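Local coordinates for oxidoreductase, NAD-binding/iron-sulfur cluster-binding protein (Nitratireductor pacificus pht-3B, PDB 6ZXU), which catalyses reductive dehalogenation of organohalides in catabolism, using a cobalamin cofactor and iron-sulfur clusters that probably relay electrons to it, at the iron/sulfur cluster site. Coordinates in Å, arbitrary orientation; residue numbers count along the deposited sequence, not the author numbering.

The iron/sulfur cluster site. Residues 499-501, 506, 538-539, 542, 544-545, 595-597. With SF4 (iron/sulfur cluster), chain B.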
ATOM      1  N   SER A 499      13.673   4.856 -12.323  1.00 15.21           N
ATOM      2  CA  SER A 499      14.167   5.956 -11.529  1.00 12.76           C
ATOM      3  C   SER A 499      15.581   5.642 -10.990  1.00 12.98           C
ATOM      4  O   SER A 499      16.029   4.508 -10.981  1.00 11.48           O
ATOM      5  CB  SER A 499      13.245   6.303 -10.381  1.00 12.85           C
ATOM      6  OG  SER A 499      13.424   5.399  -9.308  1.00 14.96           O
ATOM      7  N   ARG A 500      16.231   6.693 -10.497  1.00 12.71           N
ATOM      8  CA  ARG A 500      17.569   6.502  -9.901  1.00 11.90           C
ATOM      9  C   ARG A 500      17.530   5.583  -8.696  1.00 11.92           C
ATOM     10  O   ARG A 500      18.455   4.823  -8.445  1.00 13.85           O
ATOM     11  CB  ARG A 500      18.182   7.862  -9.587  1.00 12.08           C
ATOM     12  CG  ARG A 500      19.553   7.764  -8.871  1.00 13.30           C
ATOM     13  CD  ARG A 500      20.211   9.131  -8.589  1.00 10.53           C
ATOM     14  NE  ARG A 500      20.452   9.853  -9.793  1.00 11.89           N
ATOM     15  CZ  ARG A 500      21.418   9.637 -10.672  1.00 12.89           C
ATOM     16  NH1 ARG A 500      22.365   8.723 -10.401  1.00 14.27           N
ATOM     17  NH2 ARG A 500      21.489  10.390 -11.726  1.00 14.54           N
ATOM     18  N   ILE A 501      16.482   5.594  -7.921  1.00 11.81           N
ATOM     19  CA  ILE A 501      16.375   4.657  -6.779  1.00 13.79           C
ATOM     20  C   ILE A 501      16.805   3.260  -7.118  1.00 17.38           C
ATOM     21  O   ILE A 501      17.572   2.679  -6.408  1.00 15.60           O
ATOM     22  CB  ILE A 501      14.980   4.706  -6.151  1.00 12.34           C
ATOM     23  CG1 ILE A 501      14.730   6.095  -5.613  1.00 12.92           C
ATOM     24  CG2 ILE A 501      14.853   3.720  -5.054  1.00 14.71           C
ATOM     25  CD1 ILE A 501      13.317   6.358  -4.963  1.00 13.26           C
ATOM     26  N   LEU A 506       8.908   4.925 -10.521  1.00 15.36           N
ATOM     27  CA  LEU A 506       8.365   6.144 -10.039  1.00 14.48           C
ATOM     28  C   LEU A 506       7.162   6.581 -10.903  1.00 13.90           C
ATOM     29  O   LEU A 506       7.212   6.629 -12.110  1.00 13.07           O
ATOM     30  CB  LEU A 506       9.473   7.203 -10.007  1.00 15.78           C
ATOM     31  CG  LEU A 506       9.278   8.530  -9.293  1.00 16.27           C
ATOM     32  CD1 LEU A 506      10.593   9.054  -8.884  1.00 17.98           C
ATOM     33  CD2 LEU A 506       8.526   9.573 -10.128  1.00 18.36           C
ATOM     34  N   PHE A 538      14.949  14.184 -15.546  1.00 15.31           N
ATOM     35  CA  PHE A 538      14.857  14.679 -14.197  1.00 13.54           C
ATOM     36  C   PHE A 538      15.848  13.951 -13.290  1.00 15.34           C
ATOM     37  O   PHE A 538      16.653  14.596 -12.584  1.00 11.83           O
ATOM     38  CB  PHE A 538      13.467  14.486 -13.644  1.00 12.79           C
ATOM     39  CG  PHE A 538      13.180  15.309 -12.403  1.00 12.07           C
ATOM     40  CD1 PHE A 538      13.612  14.916 -11.222  1.00 12.78           C
ATOM     41  CD2 PHE A 538      12.351  16.422 -12.464  1.00 11.10           C
ATOM     42  CE1 PHE A 538      13.352  15.640 -10.075  1.00 13.39           C
ATOM     43  CE2 PHE A 538      12.033  17.152 -11.337  1.00 11.06           C
ATOM     44  CZ  PHE A 538      12.537  16.765 -10.156  1.00 11.93           C
ATOM     45  N   CYS A 539      15.740  12.617 -13.203  1.00 14.19           N
ATOM     46  CA  CYS A 539      16.644  11.842 -12.346  1.00 14.51           C
ATOM     47  C   CYS A 539      18.073  12.064 -12.778  1.00 16.10           C
ATOM     48  O   CYS A 539      18.989  12.046 -12.002  1.00 13.80           O
ATOM     49  CB  CYS A 539      16.374  10.364 -12.387  1.00 14.41           C
ATOM     50  SG  CYS A 539      15.016   9.871 -11.408  1.00 13.56           S
ATOM     51  N   CYS A 542      19.232  15.050 -10.637  1.00 15.85           N
ATOM     52  CA  CYS A 542      18.949  14.995  -9.248  1.00 15.23           C
ATOM     53  C   CYS A 542      19.792  13.872  -8.597  1.00 19.35           C
ATOM     54  O   CYS A 542      20.158  12.890  -9.250  1.00 16.92           O
ATOM     55  CB  CYS A 542      17.461  14.713  -9.040  1.00 13.63           C
ATOM     56  SG  CYS A 542      16.767  14.667  -7.381  1.00 14.75           S
ATOM     57  N   LYS A 544      19.049  13.270  -4.885  1.00 15.94           N
ATOM     58  CA  LYS A 544      18.601  13.363  -3.494  1.00 15.01           C
ATOM     59  C   LYS A 544      18.493  11.988  -2.799  1.00 14.03           C
ATOM     60  O   LYS A 544      18.897  11.820  -1.651  1.00 11.79           O
ATOM     61  CB  LYS A 544      17.339  14.189  -3.422  1.00 15.54           C
ATOM     62  CG  LYS A 544      16.850  14.444  -1.980  1.00 17.81           C
ATOM     63  CD  LYS A 544      15.954  15.650  -1.916  1.00 20.34           C
ATOM     64  CE  LYS A 544      15.452  15.844  -0.500  1.00 20.94           C
ATOM     65  NZ  LYS A 544      14.899  17.224  -0.317  1.00 22.06           N
ATOM     66  N   CYS A 545      17.860  11.014  -3.444  1.00 12.86           N
ATOM     67  CA  CYS A 545      17.746   9.679  -2.921  1.00 12.68           C
ATOM     68  C   CYS A 545      19.137   9.120  -2.642  1.00 14.07           C
ATOM     69  O   CYS A 545      19.317   8.491  -1.605  1.00 14.32           O
ATOM     70  CB  CYS A 545      16.984   8.775  -3.891  1.00 10.61           C
ATOM     71  SG  CYS A 545      17.676   8.720  -5.617  1.00 13.52           S
ATOM     72  N   CYS A 595      12.540  11.626  -2.053  1.00 18.03           N
ATOM     73  CA  CYS A 595      12.347  11.982  -3.419  1.00 15.69           C
ATOM     74  C   CYS A 595      11.504  13.256  -3.596  1.00 15.82           C
ATOM     75  O   CYS A 595      10.448  13.340  -3.042  1.00 14.09           O
ATOM     76  CB  CYS A 595      11.751  10.786  -4.201  1.00 15.41           C
ATOM     77  SG  CYS A 595      11.674  11.063  -5.982  1.00 14.49           S
ATOM     78  N   PRO A 596      11.954  14.210  -4.439  1.00 15.84           N
ATOM     79  CA  PRO A 596      11.123  15.376  -4.718  1.00 16.84           C
ATOM     80  C   PRO A 596       9.724  15.063  -5.224  1.00 16.00           C
ATOM     81  O   PRO A 596       8.793  15.823  -4.948  1.00 13.93           O
ATOM     82  CB  PRO A 596      11.901  16.137  -5.792  1.00 16.40           C
ATOM     83  CG  PRO A 596      13.290  15.723  -5.565  1.00 16.13           C
ATOM     84  CD  PRO A 596      13.229  14.284  -5.148  1.00 14.27           C
ATOM     85  N   TRP A 597       9.537  13.974  -5.918  1.00 14.06           N
ATOM     86  CA  TRP A 597       8.213  13.560  -6.416  1.00 13.61           C
ATOM     87  C   TRP A 597       7.279  13.022  -5.337  1.00 14.75           C
ATOM     88  O   TRP A 597       6.091  12.812  -5.603  1.00 13.74           O
ATOM     89  CB  TRP A 597       8.344  12.519  -7.506  1.00 12.56           C
ATOM     90  CG  TRP A 597       9.020  13.036  -8.771  1.00 12.48           C
ATOM     91  CD1 TRP A 597      10.327  13.083  -8.990  1.00 12.43           C
ATOM     92  CD2 TRP A 597       8.375  13.498  -9.969  1.00 14.51           C
ATOM     93  NE1 TRP A 597      10.581  13.528 -10.258  1.00 12.84           N
ATOM     94  CE2 TRP A 597       9.404  13.831 -10.882  1.00 13.96           C
ATOM     95  CE3 TRP A 597       7.037  13.632 -10.389  1.00 13.30           C
ATOM     96  CZ2 TRP A 597       9.151  14.251 -12.152  1.00 14.52           C
ATOM     97  CZ3 TRP A 597       6.789  14.090 -11.655  1.00 13.28           C
ATOM     98  CH2 TRP A 597       7.843  14.434 -12.515  1.00 16.13           C
TER
HETATM   99 FE1  SF4 B 701      16.213   9.907  -6.857  1.00 12.69          FE
HETATM  100 FE2  SF4 B 701      15.757  12.599  -7.500  1.00 13.05          FE
HETATM  101 FE3  SF4 B 701      13.650  10.971  -7.030  1.00 12.96          FE
HETATM  102 FE4  SF4 B 701      15.096  10.560  -9.307  1.00 12.02          FE
HETATM  103  S1  SF4 B 701      13.901  12.393  -8.677  1.00 14.73           S
HETATM  104  S2  SF4 B 701      14.428   9.027  -7.894  1.00 14.46           S
HETATM  105  S3  SF4 B 701      17.113  11.083  -8.466  1.00 13.68           S
HETATM  106  S4  SF4 B 701      15.318  11.579  -5.646  1.00 15.42           S
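Four cysteine thiolates hold this [4Fe-4S] cubane at its corners, one per iron, each iron near tetrahedral with three sulfides of the cluster. Cys539, Cys542 and Cys545 make up the CxxCxxC stretch of a ferredoxin-type motif, and Cys595, immediately before Pro596, supplies the remote ligand, its SG 2.2 Å from FE3. Their torsions differ: SG lies anti to the backbone N in Cys542 and Cys595, but in Cys545 it takes the crowded position between N and carbonyl carbon (chi1 55°) to reach FE1. The packing is tightest around sulfides S1, S3 and S4. Pro596 presses CD onto S4 at 3.5 Å, while Phe538 brings the CD1–CE1 side of its ring to S1. Trp597 meets S1 with its indole edge, in plane, CD1 3.7 Å away, and its NE1 sits over the rim of one face of Phe538. Arg500 runs its aliphatic stem along S3, bends at chi3 (-60°), and donates from NH2 to the carbonyl O of Cys539 at 3.0 Å; its backbone N also reaches Cys539 SG at 3.5 Å, which may ease the thiolate's charge. An alanine here would remove the stem beyond CB and the guanidinium, and would probably leave S3 less well covered and the Cys539 carbonyl less firmly held. Around S2 the packing is somewhat looser: Ile501 CG1 comes to 3.7 Å of S2, but Ser499 and Leu506 stand farther off. Lys544 CB barely approaches S4 as the extended chain leads away. Even so, the cluster has no solvent side: protein hides it completely. Helix 535-540 carries Cys539 and helix 544-548 Cys545, with Cys542 in the loop between; Cys595 follows helix 590-594, and loop 499-501, whose Ile501 also binds cobalamin, closes another side, so the cluster probably lies close to the corrinoid.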